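PDB 3WGY: meso-diaminopimelate dehydrogenase from Clostridium tetani, which catalyses the NADP-dependent, reversible oxidative deamination of meso-diaminopimelate and, in this engineered form, is bound to the 2-oxo acid 4-methyl-2-oxovalerate. Local coordinates for residues 130-135 / 144-149. The protein carries 6 engineered substitutions. Residues are numbered along the deposited sequence; the frame is centred on the assembly and turned at random.
Sequences LNRLLG and THTFWG
R132 of helix 123-138 meets T146 of strand 142-147 where the helix packs beside the strand that follows it, in the region of the diaminopimelate dehydrogenase C-terminal domain family; within the chain this is an outermost strand of a three-stranded antiparallel sheet. Arginine suits the place because its long arm spans the gap. Extended from CG to NE, it crosses the T146 side chain at about a right angle and brings NE 3.3 Å from T146 OG1. This hydrogen bond is fairly straight (155°), and the hydroxyl sits at the guanidinium edge, 9° out of its plane. A second polar link runs through water: one molecule donates to the helix carbonyl R132 O, 3.1 Å away, and accepts from T144 OG1, which is also hydrogen-bonded to R255 NH1. Nonpolar contact is modest, with R132 CG 4.3 Å from T144 CG2; the beta-branched threonines offer a methyl beside each hydroxyl. D124 OD2, from the same helix as R132, accepts a hydrogen bond from W148 NE1 and forms a salt bridge with R132 NH2, balancing its charge and, with T146 OG1 on NE, probably limiting guanidinium rotation. The T146 methyl CG2, turned away from its own backbone N, lies over one face of the W148 indole, 3.4 Å above the plane and offset toward the rim.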
loop_
_atom_site.group_PDB
_atom_site.type_symbol
_atom_site.label_atom_id
_atom_site.label_comp_id
_atom_site.label_asym_id
_atom_site.label_seq_id
_atom_site.Cartn_x
_atom_site.Cartn_y
_atom_site.Cartn_z
ATOM N N LEU B 130 -6.249 -3.484 -3.020
ATOM C CA LEU B 130 -5.568 -3.664 -1.743
ATOM C C LEU B 130 -5.597 -2.383 -0.929
ATOM O O LEU B 130 -5.801 -2.415 0.286
ATOM C CB LEU B 130 -4.109 -4.075 -1.960
ATOM C CG LEU B 130 -3.836 -5.513 -2.402
ATOM C CD1 LEU B 130 -2.445 -5.612 -3.025
ATOM C CD2 LEU B 130 -3.984 -6.451 -1.180
ATOM N N ASN B 131 -5.385 -1.253 -1.598
ATOM C CA ASN B 131 -5.370 0.010 -0.894
ATOM C C ASN B 131 -6.732 0.505 -0.460
ATOM O O ASN B 131 -6.826 1.221 0.537
ATOM C CB ASN B 131 -4.614 1.071 -1.701
ATOM C CG ASN B 131 -3.107 0.899 -1.578
ATOM O OD1 ASN B 131 -2.483 0.165 -2.343
ATOM N ND2 ASN B 131 -2.529 1.544 -0.586
ATOM N N ARG B 132 -7.789 0.142 -1.184
ATOM C CA ARG B 132 -9.130 0.544 -0.746
ATOM C C ARG B 132 -9.364 -0.246 0.546
ATOM O O ARG B 132 -9.821 0.290 1.551
ATOM C CB ARG B 132 -10.206 0.150 -1.769
ATOM C CG ARG B 132 -10.124 0.848 -3.115
ATOM C CD ARG B 132 -11.238 0.349 -4.047
ATOM N NE ARG B 132 -10.947 0.673 -5.438
ATOM C CZ ARG B 132 -10.582 -0.212 -6.359
ATOM N NH1 ARG B 132 -10.462 -1.499 -6.068
ATOM N NH2 ARG B 132 -10.314 0.202 -7.579
ATOM N N LEU B 133 -9.022 -1.530 0.506
ATOM C CA LEU B 133 -9.183 -2.413 1.653
ATOM C C LEU B 133 -8.415 -1.904 2.865
ATOM O O LEU B 133 -8.970 -1.758 3.957
ATOM C CB LEU B 133 -8.709 -3.827 1.302
ATOM C CG LEU B 133 -8.766 -4.834 2.455
ATOM C CD1 LEU B 133 -10.158 -4.818 3.100
ATOM C CD2 LEU B 133 -8.411 -6.228 1.932
ATOM N N LEU B 134 -7.129 -1.638 2.663
ATOM C CA LEU B 134 -6.281 -1.130 3.731
ATOM C C LEU B 134 -6.898 0.129 4.329
ATOM O O LEU B 134 -7.000 0.272 5.546
ATOM C CB LEU B 134 -4.889 -0.789 3.181
ATOM C CG LEU B 134 -3.855 -0.370 4.219
ATOM C CD1 LEU B 134 -3.646 -1.539 5.179
ATOM C CD2 LEU B 134 -2.536 0.038 3.512
ATOM N N GLY B 135 -7.319 1.041 3.459
ATOM C CA GLY B 135 -7.893 2.288 3.919
ATOM C C GLY B 135 -9.109 2.135 4.815
ATOM O O GLY B 135 -9.172 2.733 5.894
ATOM N N THR B 144 -13.758 6.563 1.129
ATOM C CA THR B 144 -12.734 6.149 0.181
ATOM C C THR B 144 -13.022 6.808 -1.153
ATOM O O THR B 144 -14.176 6.881 -1.580
ATOM C CB THR B 144 -12.723 4.631 -0.058
ATOM O OG1 THR B 144 -12.518 3.951 1.183
ATOM C CG2 THR B 144 -11.610 4.266 -1.023
ATOM N N HIS B 145 -11.970 7.275 -1.813
ATOM C CA HIS B 145 -12.110 7.918 -3.103
ATOM C C HIS B 145 -11.100 7.364 -4.104
ATOM O O HIS B 145 -9.888 7.485 -3.898
ATOM C CB HIS B 145 -11.898 9.424 -2.961
ATOM C CG HIS B 145 -12.902 10.099 -2.077
ATOM N ND1 HIS B 145 -14.257 10.082 -2.344
ATOM C CD2 HIS B 145 -12.749 10.827 -0.946
ATOM C CE1 HIS B 145 -14.894 10.773 -1.416
ATOM N NE2 HIS B 145 -14.003 11.235 -0.557
ATOM N N THR B 146 -11.588 6.744 -5.175
ATOM C CA THR B 146 -10.697 6.234 -6.202
ATOM C C THR B 146 -10.873 7.085 -7.458
ATOM O O THR B 146 -11.997 7.351 -7.890
ATOM C CB THR B 146 -10.980 4.761 -6.572
ATOM O OG1 THR B 146 -10.912 3.941 -5.400
ATOM C CG2 THR B 146 -9.940 4.263 -7.558
ATOM N N PHE B 147 -9.757 7.527 -8.022
ATOM C CA PHE B 147 -9.767 8.332 -9.245
ATOM C C PHE B 147 -8.908 7.592 -10.263
ATOM O O PHE B 147 -7.899 6.987 -9.902
ATOM C CB PHE B 147 -9.158 9.715 -9.002
ATOM C CG PHE B 147 -9.943 10.587 -8.060
ATOM C CD1 PHE B 147 -10.009 10.296 -6.709
ATOM C CD2 PHE B 147 -10.576 11.738 -8.525
ATOM C CE1 PHE B 147 -10.688 11.138 -5.825
ATOM C CE2 PHE B 147 -11.257 12.587 -7.649
ATOM C CZ PHE B 147 -11.310 12.285 -6.297
ATOM N N TRP B 148 -9.233 7.595 -11.481
ATOM C CA TRP B 148 -8.423 6.927 -12.481
ATOM C C TRP B 148 -7.720 8.002 -13.313
ATOM O O TRP B 148 -8.337 8.679 -14.135
ATOM C CB TRP B 148 -9.307 5.994 -13.311
ATOM C CG TRP B 148 -9.821 4.845 -12.461
ATOM C CD1 TRP B 148 -9.169 3.671 -12.182
ATOM C CD2 TRP B 148 -11.037 4.815 -11.695
ATOM N NE1 TRP B 148 -9.901 2.916 -11.287
ATOM C CE2 TRP B 148 -11.052 3.594 -10.974
ATOM C CE3 TRP B 148 -12.114 5.702 -11.543
ATOM C CZ2 TRP B 148 -12.103 3.238 -10.117
ATOM C CZ3 TRP B 148 -13.162 5.348 -10.686
ATOM C CH2 TRP B 148 -13.145 4.123 -9.985
ATOM N N GLY B 149 -6.425 8.166 -13.017
ATOM C CA GLY B 149 -5.553 9.151 -13.648
ATOM C C GLY B 149 -5.715 9.258 -15.134
ATOM O O GLY B 149 -6.452 8.465 -15.724
HETATM O O HOH W 1 -12.652 1.479 1.075
#